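Local coordinates for protein isoflavone reductase (Medicago sativa, PDB 2GAS) that reduces 2'-hydroxyisoflavones to chiral isoflavanones with NADPH, a late step in the synthesis of the alfalfa phytoalexin (-)-medicarpin, at residues Trp20-Lys24 with Ala25-Thr29; Lys94-Lys97 with Ala98-Ala102; Ala122-Pro125 with Val126-Val129; Asp284-Ala287 with Ser288-Tyr291; Thr298-Glu301 with Tyr302-Phe306. All coordinates share one frame; numbering follows the deposited sequence.

Contact 1. Residues Trp20-Lys24 with Ala25-Thr29; sequences WASIK and AGNPT
Two flat carbonyl groups, those of Ser-22 and Asn-27, hold the turn that links 20-24 to 25-29. Asn-27 N meets the Ser-22 carbonyl from 22° out of its plane, with 3.1 Å between Asn-27 N and Ser-22 O. The Asn-27 carbonyl is met from above its plane by Thr-29, two residues on, whose OG1 donates over 2.8 Å to Asn-27 O. The Asn-27 amide itself turns elsewhere and bonds to Asn-203 and to Asn-3 O. Thr-29 OG1 has a second bond. Ser-22 OG donates to it over 2.7 Å, from a side chain that swings away from its own backbone N (chi1 -176°) and beside its carbonyl carbon. Ile-23 CD1 packs on the same threonine, 3.5 Å from Thr-29 OG1, and the two side chains cross at about a right angle. With a valine in place of Thr-29, Ser-22 OG would probably lose its acceptor and the Asn-27 carbonyl its donor. Gly-26 N makes weak bonds back to Ser-22 O and, at 3.0 Å, to Ile-23 O. Gly-26 has a positive phi of 98°, where a CB would press on the preceding carbonyl. Helix 191-202 packs on one flank through Ile-199. This Schellman motif ends helix 15-25, which follows the probable NADP-binding loop Gly-9 to Gly-15, and leads into strand 29-33 in the first beta-alpha-beta unit of the Rossmann fold.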
# COMPACT_ATOMS: atom_id res chain seq x y z
N TRP A 20 -8.84 7.63 8.57
CA TRP A 20 -10.16 7.19 9.00
C TRP A 20 -10.11 5.97 9.92
O TRP A 20 -10.89 5.87 10.87
CB TRP A 20 -11.07 6.92 7.80
CG TRP A 20 -11.48 8.18 7.08
CD1 TRP A 20 -11.80 9.38 7.65
CD2 TRP A 20 -11.63 8.36 5.67
NE1 TRP A 20 -12.15 10.30 6.68
CE2 TRP A 20 -12.06 9.69 5.46
CE3 TRP A 20 -11.46 7.52 4.55
CZ2 TRP A 20 -12.31 10.21 4.18
CZ3 TRP A 20 -11.71 8.04 3.28
CH2 TRP A 20 -12.13 9.37 3.11
N ALA A 21 -9.21 5.03 9.64
CA ALA A 21 -9.12 3.83 10.48
C ALA A 21 -8.59 4.20 11.87
O ALA A 21 -8.98 3.60 12.87
CB ALA A 21 -8.20 2.79 9.82
N SER A 22 -7.71 5.19 11.92
CA SER A 22 -7.16 5.62 13.20
C SER A 22 -8.28 6.22 14.04
O SER A 22 -8.40 5.92 15.23
CB SER A 22 -6.04 6.64 12.97
OG SER A 22 -5.41 6.99 14.20
N ILE A 23 -9.11 7.04 13.41
CA ILE A 23 -10.24 7.66 14.11
C ILE A 23 -11.22 6.58 14.57
O ILE A 23 -11.70 6.61 15.70
CB ILE A 23 -11.01 8.65 13.20
CG1 ILE A 23 -10.19 9.93 13.01
CG2 ILE A 23 -12.38 8.96 13.80
CD1 ILE A 23 -9.90 10.70 14.29
N LYS A 24 -11.51 5.63 13.69
CA LYS A 24 -12.43 4.54 13.98
C LYS A 24 -11.98 3.72 15.19
O LYS A 24 -12.80 3.37 16.06
CB LYS A 24 -12.56 3.63 12.75
CG LYS A 24 -13.55 2.48 12.90
CD LYS A 24 -14.97 2.98 12.99
CE LYS A 24 -15.95 1.82 13.06
NZ LYS A 24 -15.84 0.94 11.85
N ALA A 25 -10.69 3.43 15.25
CA ALA A 25 -10.11 2.65 16.35
C ALA A 25 -10.12 3.42 17.66
O ALA A 25 -10.02 2.83 18.74
CB ALA A 25 -8.69 2.24 16.00
N GLY A 26 -10.22 4.75 17.57
CA GLY A 26 -10.25 5.58 18.75
C GLY A 26 -8.92 6.21 19.13
O GLY A 26 -8.80 6.82 20.20
N ASN A 27 -7.92 6.07 18.28
CA ASN A 27 -6.61 6.65 18.57
C ASN A 27 -6.59 8.16 18.39
O ASN A 27 -7.30 8.69 17.53
CB ASN A 27 -5.53 6.12 17.63
CG ASN A 27 -5.21 4.68 17.85
OD1 ASN A 27 -5.96 3.80 17.44
ND2 ASN A 27 -4.08 4.42 18.50
N PRO A 28 -5.80 8.87 19.21
CA PRO A 28 -5.74 10.32 19.03
C PRO A 28 -5.06 10.36 17.66
O PRO A 28 -3.99 9.77 17.48
CB PRO A 28 -4.80 10.76 20.15
CG PRO A 28 -5.11 9.78 21.24
CD PRO A 28 -5.18 8.47 20.49
N THR A 29 -5.68 11.04 16.70
CA THR A 29 -5.16 11.07 15.34
C THR A 29 -4.68 12.44 14.89
O THR A 29 -5.38 13.43 15.05
CB THR A 29 -6.24 10.53 14.39
OG1 THR A 29 -6.71 9.27 14.88
CG2 THR A 29 -5.70 10.34 12.99

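Contact 2. Residues Lys94-Lys97 with Ala98-Ala102; sequences KIIK and AIKEA
Ile-95 and Ile-99 stand one turn apart on helix 92-102, the crossover helix of the beta-alpha-beta unit that joins strands 79-82 and 107-109. Their side chains meet branch to branch, with Ile-95 CG2 4.2 Å from Ile-99 CG1. Ile-99 CG1 is placed beside its own backbone N (chi1 -70°), which also brings it over the previous turn, 3.1 Å from Ile-95 O. Both isoleucines face inward. Ile-95 rests on Leu-70 of helix 67-74 and Phe-108 of strand 107-109, and Ile-99 on Ile-74. Ile-96 and Lys-100 form the next such pair round the helix. Lys-100 CG sits 3.1 Å from Ile-96 O, and the chain then bends twice, so that the amine can reach Glu-143 O at the end of helix 126-143, the helix whose Ile-140 packs on Ile-96. The outer side is polar. Lys-97 and Glu-101 both carry CG anti to the backbone N, and both reach out from the helix. Their charged ends do not touch. Backbone bonds between residues four apart run regularly beneath, such as Lys-100 N to Ile-96 O at 2.9 Å. One water spans the charged pair, accepting from Lys-97 NZ at 3.2 Å and lying about 2.6 Å from Glu-101 OE1, an atom whose place is less sure.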
# COMPACT_ATOMS: atom_id res chain seq x y z
N LYS A 94 14.92 12.31 5.22
CA LYS A 94 14.67 13.52 5.99
C LYS A 94 13.74 13.20 7.16
O LYS A 94 13.91 13.73 8.26
CB LYS A 94 14.05 14.58 5.08
CG LYS A 94 14.93 14.94 3.90
CD LYS A 94 14.16 15.67 2.81
CE LYS A 94 15.08 16.03 1.64
NZ LYS A 94 14.36 16.65 0.50
N ILE A 95 12.76 12.33 6.93
CA ILE A 95 11.84 11.96 7.99
C ILE A 95 12.56 11.21 9.10
O ILE A 95 12.31 11.45 10.29
CB ILE A 95 10.70 11.07 7.45
CG1 ILE A 95 9.87 11.85 6.42
CG2 ILE A 95 9.82 10.60 8.60
CD1 ILE A 95 9.15 13.04 6.99
N ILE A 96 13.45 10.30 8.73
CA ILE A 96 14.21 9.52 9.70
C ILE A 96 15.12 10.44 10.52
O ILE A 96 15.28 10.25 11.73
CB ILE A 96 15.06 8.43 8.99
CG1 ILE A 96 14.13 7.38 8.37
CG2 ILE A 96 16.00 7.76 9.98
CD1 ILE A 96 13.27 6.67 9.39
N LYS A 97 15.70 11.44 9.86
CA LYS A 97 16.57 12.38 10.56
C LYS A 97 15.75 13.09 11.63
O LYS A 97 16.20 13.25 12.77
CB LYS A 97 17.14 13.41 9.58
CG LYS A 97 18.08 14.43 10.24
CD LYS A 97 18.60 15.43 9.21
CE LYS A 97 19.57 16.42 9.84
NZ LYS A 97 18.96 17.20 10.95
N ALA A 98 14.54 13.52 11.27
CA ALA A 98 13.67 14.20 12.22
C ALA A 98 13.24 13.28 13.36
O ALA A 98 13.14 13.70 14.51
CB ALA A 98 12.43 14.77 11.50
N ILE A 99 12.97 12.01 13.03
CA ILE A 99 12.56 11.03 14.03
C ILE A 99 13.68 10.83 15.06
O ILE A 99 13.43 10.80 16.27
CB ILE A 99 12.26 9.66 13.37
CG1 ILE A 99 10.97 9.76 12.56
CG2 ILE A 99 12.16 8.56 14.42
CD1 ILE A 99 9.75 10.05 13.39
N LYS A 100 14.91 10.70 14.58
CA LYS A 100 16.06 10.51 15.45
C LYS A 100 16.24 11.69 16.40
O LYS A 100 16.54 11.50 17.58
CB LYS A 100 17.33 10.33 14.62
CG LYS A 100 17.34 9.08 13.75
CD LYS A 100 17.39 7.80 14.59
CE LYS A 100 18.70 7.70 15.35
NZ LYS A 100 18.77 6.47 16.19
N GLU A 101 16.05 12.90 15.90
CA GLU A 101 16.19 14.08 16.73
C GLU A 101 15.08 14.15 17.78
O GLU A 101 15.34 14.50 18.93
CB GLU A 101 16.17 15.36 15.89
CG GLU A 101 16.51 16.61 16.69
CD GLU A 101 16.56 17.86 15.85
OE1 GLU A 101 17.21 17.83 14.79
OE2 GLU A 101 15.95 18.88 16.25
N ALA A 102 13.86 13.83 17.38
CA ALA A 102 12.72 13.85 18.31
C ALA A 102 12.98 12.86 19.45
O ALA A 102 12.79 13.19 20.62
CB ALA A 102 11.44 13.49 17.57
O HOH W 1 19.10 16.29 14.01

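Contact 3. Residues Ala122-Pro125 with Val126-Val129; sequences AVEP and VRQV
The start of helix 126-143, the helix that carries the proposed proton acceptor Lys-133, is built here, where Ala-122 to Pro-125 meet Val-126 to Val-129. A cis peptide bond precedes Pro-125. Ahead of it, the carbonyls of Ala-122 and Val-123 accept from Arg-127. Arg-127 N bonds to Val-123 O at 3.1 Å, from above the carbonyl plane. The Arg-127 side chain runs out extended from CG to NE and turns its guanidinium toward the loop. Its NH1 donates to Ala-122 O at 2.7 Å. The donor lies in the carbonyl plane, while the oxygen is 20° out of the guanidinium plane. Replacing Arg-127 by a leucine would probably leave Ala-122 O without this donor and the loop less firmly tied to the helix. Val-126 CG1 packs 3.6 Å from Ala-122 CB, and the valine side chain also touches Tyr-261 and Ala-264 of helix 259-271. Glu-124 folds back at chi2 (-66°). Its OE2 takes the Gln-128 N-H over 3.1 Å on the syn side, out of the carboxylate plane. A water links Glu-124 OE1 to Gln-128 OE1. The carboxylate therefore receives a backbone N-H at the start of the helix, where the helix dipole would be expected to favour its negative charge.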
# COMPACT_ATOMS: atom_id res chain seq x y z
N ALA A 122 11.70 -8.97 -9.44
CA ALA A 122 11.24 -8.07 -10.49
C ALA A 122 12.32 -7.61 -11.45
O ALA A 122 13.51 -7.71 -11.17
CB ALA A 122 10.56 -6.85 -9.87
N VAL A 123 11.88 -7.11 -12.60
CA VAL A 123 12.78 -6.60 -13.63
C VAL A 123 12.62 -5.09 -13.73
O VAL A 123 11.65 -4.52 -13.22
CB VAL A 123 12.46 -7.24 -15.01
CG1 VAL A 123 12.55 -8.75 -14.91
CG2 VAL A 123 11.08 -6.81 -15.47
N GLU A 124 13.57 -4.42 -14.38
CA GLU A 124 13.47 -2.97 -14.53
C GLU A 124 12.29 -2.64 -15.43
O GLU A 124 11.87 -3.47 -16.25
CB GLU A 124 14.77 -2.41 -15.13
CG GLU A 124 16.00 -2.64 -14.26
CD GLU A 124 15.95 -1.88 -12.94
OE1 GLU A 124 16.88 -2.05 -12.13
OE2 GLU A 124 14.99 -1.11 -12.71
N PRO A 125 11.74 -1.42 -15.31
CA PRO A 125 12.17 -0.35 -14.41
C PRO A 125 11.58 -0.41 -12.99
O PRO A 125 11.90 0.44 -12.16
CB PRO A 125 11.73 0.90 -15.15
CG PRO A 125 10.42 0.47 -15.73
CD PRO A 125 10.71 -0.93 -16.25
N VAL A 126 10.72 -1.39 -12.71
CA VAL A 126 10.13 -1.45 -11.38
C VAL A 126 11.11 -1.93 -10.32
O VAL A 126 11.03 -1.53 -9.15
CB VAL A 126 8.84 -2.33 -11.36
CG1 VAL A 126 9.20 -3.81 -11.33
CG2 VAL A 126 7.97 -1.96 -10.17
N ARG A 127 12.06 -2.77 -10.73
CA ARG A 127 13.05 -3.31 -9.81
C ARG A 127 13.75 -2.22 -9.01
O ARG A 127 13.92 -2.34 -7.80
CB ARG A 127 14.10 -4.12 -10.58
CG ARG A 127 15.12 -4.82 -9.68
CD ARG A 127 16.17 -5.53 -10.51
NE ARG A 127 17.05 -6.38 -9.69
CZ ARG A 127 16.67 -7.51 -9.11
NH1 ARG A 127 15.43 -7.96 -9.24
NH2 ARG A 127 17.54 -8.21 -8.38
N GLN A 128 14.16 -1.14 -9.68
CA GLN A 128 14.85 -0.06 -8.99
C GLN A 128 14.00 0.62 -7.92
O GLN A 128 14.53 1.05 -6.89
CB GLN A 128 15.37 0.99 -9.97
CG GLN A 128 16.15 2.10 -9.27
CD GLN A 128 17.21 1.56 -8.33
OE1 GLN A 128 18.13 0.85 -8.75
NE2 GLN A 128 17.09 1.89 -7.04
N VAL A 129 12.70 0.73 -8.16
CA VAL A 129 11.82 1.36 -7.17
C VAL A 129 11.73 0.48 -5.92
O VAL A 129 11.74 0.99 -4.80
CB VAL A 129 10.40 1.57 -7.72
CG1 VAL A 129 9.51 2.19 -6.64
CG2 VAL A 129 10.45 2.47 -8.94
O HOH W 2 17.34 -1.88 -9.58

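Contact 4. Residues Asp284-Ala287 with Ser288-Tyr291; sequences DIEA and SEAY
Glu-286 O accepts twice from the short helix that follows it. Ala-290 N lies 2.9 Å from Glu-286 O, nearly in line with the C=O bond. Glu-289 N comes from above the carbonyl plane of Glu-286, also at 2.9 Å from its O. Ala-287 O takes the next N-H, that of Tyr-291, over 2.8 Å. Glu-286 is the N-cap residue, and its side chain points off beside the turn. Its OE2 is held by a salt bridge with Arg-215. Its OE1 lies 2.7 Å from a water, and the same water accepts from Ser-288 N at 3.0 Å. This water may link the carboxylate to the start of the helix. Tyr-291 OH is bonded to Asp-204. Apolar contacts fill the other side. Ile-285 CG2 touches Ala-290 CB at 3.7 Å. Ala-290 CB also lies over the centre of one face of the Tyr-291 ring, 3.7 Å above its plane. Ala-287 CB is near Tyr-291 CD2, and Phe-197 of helix 191-202 touches both residues. Strand 284-286 is an outer strand of the small parallel sheet, bonded to strand 210-213. The chain therefore leaves the sheet straight into helix 287-290 with these turn carbonyls satisfied, and the glutamate charge is probably balanced mainly by Arg-215.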
# COMPACT_ATOMS: atom_id res chain seq x y z
N ASP A 284 8.43 -11.73 10.47
CA ASP A 284 7.14 -11.48 9.82
C ASP A 284 5.91 -11.81 10.66
O ASP A 284 5.95 -12.67 11.54
CB ASP A 284 7.04 -12.30 8.53
CG ASP A 284 8.24 -12.11 7.60
OD1 ASP A 284 8.47 -10.98 7.14
OD2 ASP A 284 8.94 -13.12 7.34
N ILE A 285 4.82 -11.13 10.34
CA ILE A 285 3.52 -11.33 10.97
C ILE A 285 2.54 -11.51 9.81
O ILE A 285 2.59 -10.76 8.84
CB ILE A 285 3.09 -10.10 11.80
CG1 ILE A 285 3.97 -9.96 13.04
CG2 ILE A 285 1.62 -10.22 12.19
CD1 ILE A 285 3.91 -11.14 13.98
N GLU A 286 1.67 -12.52 9.89
CA GLU A 286 0.67 -12.76 8.85
C GLU A 286 -0.63 -12.12 9.35
O GLU A 286 -1.23 -12.60 10.32
CB GLU A 286 0.47 -14.27 8.64
CG GLU A 286 -0.38 -14.64 7.44
CD GLU A 286 0.36 -14.43 6.13
OE1 GLU A 286 -0.10 -13.60 5.31
OE2 GLU A 286 1.40 -15.08 5.92
N ALA A 287 -1.05 -11.04 8.72
CA ALA A 287 -2.25 -10.33 9.16
C ALA A 287 -3.49 -11.20 9.35
O ALA A 287 -4.20 -11.05 10.34
CB ALA A 287 -2.57 -9.20 8.21
N SER A 288 -3.75 -12.12 8.43
CA SER A 288 -4.92 -12.98 8.55
C SER A 288 -4.87 -13.86 9.80
O SER A 288 -5.91 -14.28 10.32
CB SER A 288 -5.08 -13.85 7.29
OG SER A 288 -3.96 -14.69 7.11
N GLU A 289 -3.66 -14.15 10.28
CA GLU A 289 -3.49 -15.00 11.47
C GLU A 289 -3.50 -14.18 12.76
O GLU A 289 -4.02 -14.62 13.78
CB GLU A 289 -2.18 -15.78 11.38
CG GLU A 289 -2.08 -16.71 10.18
CD GLU A 289 -3.11 -17.82 10.22
OE1 GLU A 289 -3.14 -18.58 11.21
OE2 GLU A 289 -3.90 -17.92 9.25
N ALA A 290 -2.91 -12.99 12.70
CA ALA A 290 -2.82 -12.13 13.87
C ALA A 290 -4.11 -11.38 14.15
O ALA A 290 -4.45 -11.13 15.30
CB ALA A 290 -1.68 -11.13 13.69
N TYR A 291 -4.83 -11.02 13.09
CA TYR A 291 -6.06 -10.25 13.23
C TYR A 291 -7.23 -10.90 12.48
O TYR A 291 -7.85 -10.27 11.62
CB TYR A 291 -5.83 -8.84 12.69
CG TYR A 291 -4.47 -8.27 13.04
CD1 TYR A 291 -4.09 -8.09 14.37
CD2 TYR A 291 -3.55 -7.94 12.04
CE1 TYR A 291 -2.83 -7.59 14.71
CE2 TYR A 291 -2.28 -7.43 12.37
CZ TYR A 291 -1.94 -7.26 13.70
OH TYR A 291 -0.70 -6.77 14.05
O HOH W 3 -2.45 -12.39 5.73

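Contact 5. Residues Thr298-Glu301 with Tyr302-Phe306; sequences TADE and YLNQF
Leu-303 lies closely over the first turn of its helix, with CG 3.4 Å from Ala-299 O. Its CG stands beside its own backbone N (chi1 -69°). From there the side chain touches Leu-160 of helix 156-160 and Trp-230 of helix 223-234. Tyr-302 instead swings its CG anti to the backbone N (chi1 172°), and its ring leaves the turn to pack on Thr-156 and Leu-160. The backbone beneath is regular on this side. Tyr-302 N reaches Thr-298 O at 2.8 Å, and Leu-303 N reaches Ala-299 O at 3.0 Å. A capping box begins helix 299-303. Glu-301 N donates to Thr-298 OG1 over 3.0 Å. In return, Thr-298 N donates to Glu-301 OE2 over 3.1 Å, from above the carboxylate plane. The solvent side, with Glu-301, Asn-304 and Gln-305, is looser. Asn-304 N bonds to Glu-301 O at 3.1 Å, from above the carbonyl plane. Asn-304 CB lies 3.3 Å from that same Glu-301 O. Lys-233 ties this side to helix 223-234, with a salt bridge to Asp-300 OD1 and a hydrogen bond to Asn-304 OD1. Gln-305 folds back, and its NE2 donates to Tyr-302 O.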
# COMPACT_ATOMS: atom_id res chain seq x y z
N THR A 298 -14.30 -8.84 0.36
CA THR A 298 -13.77 -9.84 -0.54
C THR A 298 -13.62 -9.31 -1.97
O THR A 298 -14.21 -8.31 -2.34
CB THR A 298 -14.66 -11.09 -0.58
OG1 THR A 298 -15.95 -10.74 -1.11
CG2 THR A 298 -14.84 -11.66 0.83
N ALA A 299 -12.80 -10.00 -2.76
CA ALA A 299 -12.61 -9.59 -4.15
C ALA A 299 -13.97 -9.70 -4.83
O ALA A 299 -14.32 -8.88 -5.68
CB ALA A 299 -11.61 -10.51 -4.82
N ASP A 300 -14.74 -10.71 -4.44
CA ASP A 300 -16.07 -10.92 -5.00
C ASP A 300 -16.97 -9.72 -4.72
O ASP A 300 -17.64 -9.21 -5.61
CB ASP A 300 -16.70 -12.18 -4.39
CG ASP A 300 -18.07 -12.48 -4.97
OD1 ASP A 300 -18.14 -12.91 -6.14
OD2 ASP A 300 -19.07 -12.29 -4.25
N GLU A 301 -16.97 -9.27 -3.46
CA GLU A 301 -17.78 -8.12 -3.06
C GLU A 301 -17.29 -6.85 -3.76
O GLU A 301 -18.09 -6.05 -4.25
CB GLU A 301 -17.72 -7.95 -1.53
CG GLU A 301 -18.52 -9.01 -0.76
CD GLU A 301 -18.23 -9.04 0.75
OE1 GLU A 301 -19.00 -9.71 1.48
OE2 GLU A 301 -17.25 -8.43 1.20
N TYR A 302 -15.97 -6.67 -3.81
CA TYR A 302 -15.41 -5.50 -4.46
C TYR A 302 -15.87 -5.34 -5.91
O TYR A 302 -16.22 -4.24 -6.34
CB TYR A 302 -13.87 -5.55 -4.43
CG TYR A 302 -13.24 -4.44 -5.25
CD1 TYR A 302 -13.18 -3.13 -4.76
CD2 TYR A 302 -12.80 -4.68 -6.55
CE1 TYR A 302 -12.70 -2.09 -5.56
CE2 TYR A 302 -12.32 -3.65 -7.35
CZ TYR A 302 -12.28 -2.36 -6.86
OH TYR A 302 -11.84 -1.34 -7.67
N LEU A 303 -15.86 -6.44 -6.65
CA LEU A 303 -16.25 -6.40 -8.05
C LEU A 303 -17.74 -6.17 -8.30
O LEU A 303 -18.14 -5.81 -9.41
CB LEU A 303 -15.80 -7.68 -8.75
CG LEU A 303 -14.29 -7.83 -8.91
CD1 LEU A 303 -13.97 -9.22 -9.42
CD2 LEU A 303 -13.76 -6.77 -9.86
N ASN A 304 -18.57 -6.36 -7.28
CA ASN A 304 -20.01 -6.16 -7.43
C ASN A 304 -20.39 -4.77 -7.90
O ASN A 304 -21.39 -4.59 -8.59
CB ASN A 304 -20.74 -6.48 -6.13
CG ASN A 304 -20.96 -7.96 -5.93
OD1 ASN A 304 -21.26 -8.68 -6.89
ND2 ASN A 304 -20.84 -8.43 -4.70
N GLN A 305 -19.60 -3.77 -7.52
CA GLN A 305 -19.91 -2.40 -7.92
C GLN A 305 -19.79 -2.15 -9.42
O GLN A 305 -20.33 -1.17 -9.92
CB GLN A 305 -19.01 -1.41 -7.16
CG GLN A 305 -17.53 -1.57 -7.46
CD GLN A 305 -16.68 -0.60 -6.66
OE1 GLN A 305 -16.80 0.61 -6.80
NE2 GLN A 305 -15.81 -1.14 -5.81
N PHE A 306 -19.09 -3.03 -10.13
CA PHE A 306 -18.90 -2.88 -11.57
C PHE A 306 -19.86 -3.71 -12.41
O PHE A 306 -19.90 -3.57 -13.63
CB PHE A 306 -17.47 -3.24 -11.96
CG PHE A 306 -16.43 -2.42 -11.26
CD1 PHE A 306 -15.73 -2.94 -10.17
CD2 PHE A 306 -16.18 -1.11 -11.66
CE1 PHE A 306 -14.79 -2.16 -9.49
CE2 PHE A 306 -15.24 -0.33 -10.98
CZ PHE A 306 -14.55 -0.85 -9.90

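The five contacts follow one another along the chain, and none touches another. Contacts 1 and 2 belong to the Rossmann part. Helix 15-25 and helix 92-102 serve the five-stranded parallel sheet, and the contact centres are about 24 Å apart. Contact 3 opens helix 126-143, whose later turns carry Lys-133 and Arg-137 and whose far end meets helix 92-102 of contact 2. Contact 4 ends a strand of the smaller parallel sheet. Helix 191-202 packs on both it and contact 1, with centres about 20 Å apart. Contact 5 comes last, near the C-terminus, about 41 Å from contact 2, centre to centre. Contacts 1 and 2 thus flank the cofactor-binding sheet, and contact 3 starts the helix of the probable catalytic lysine.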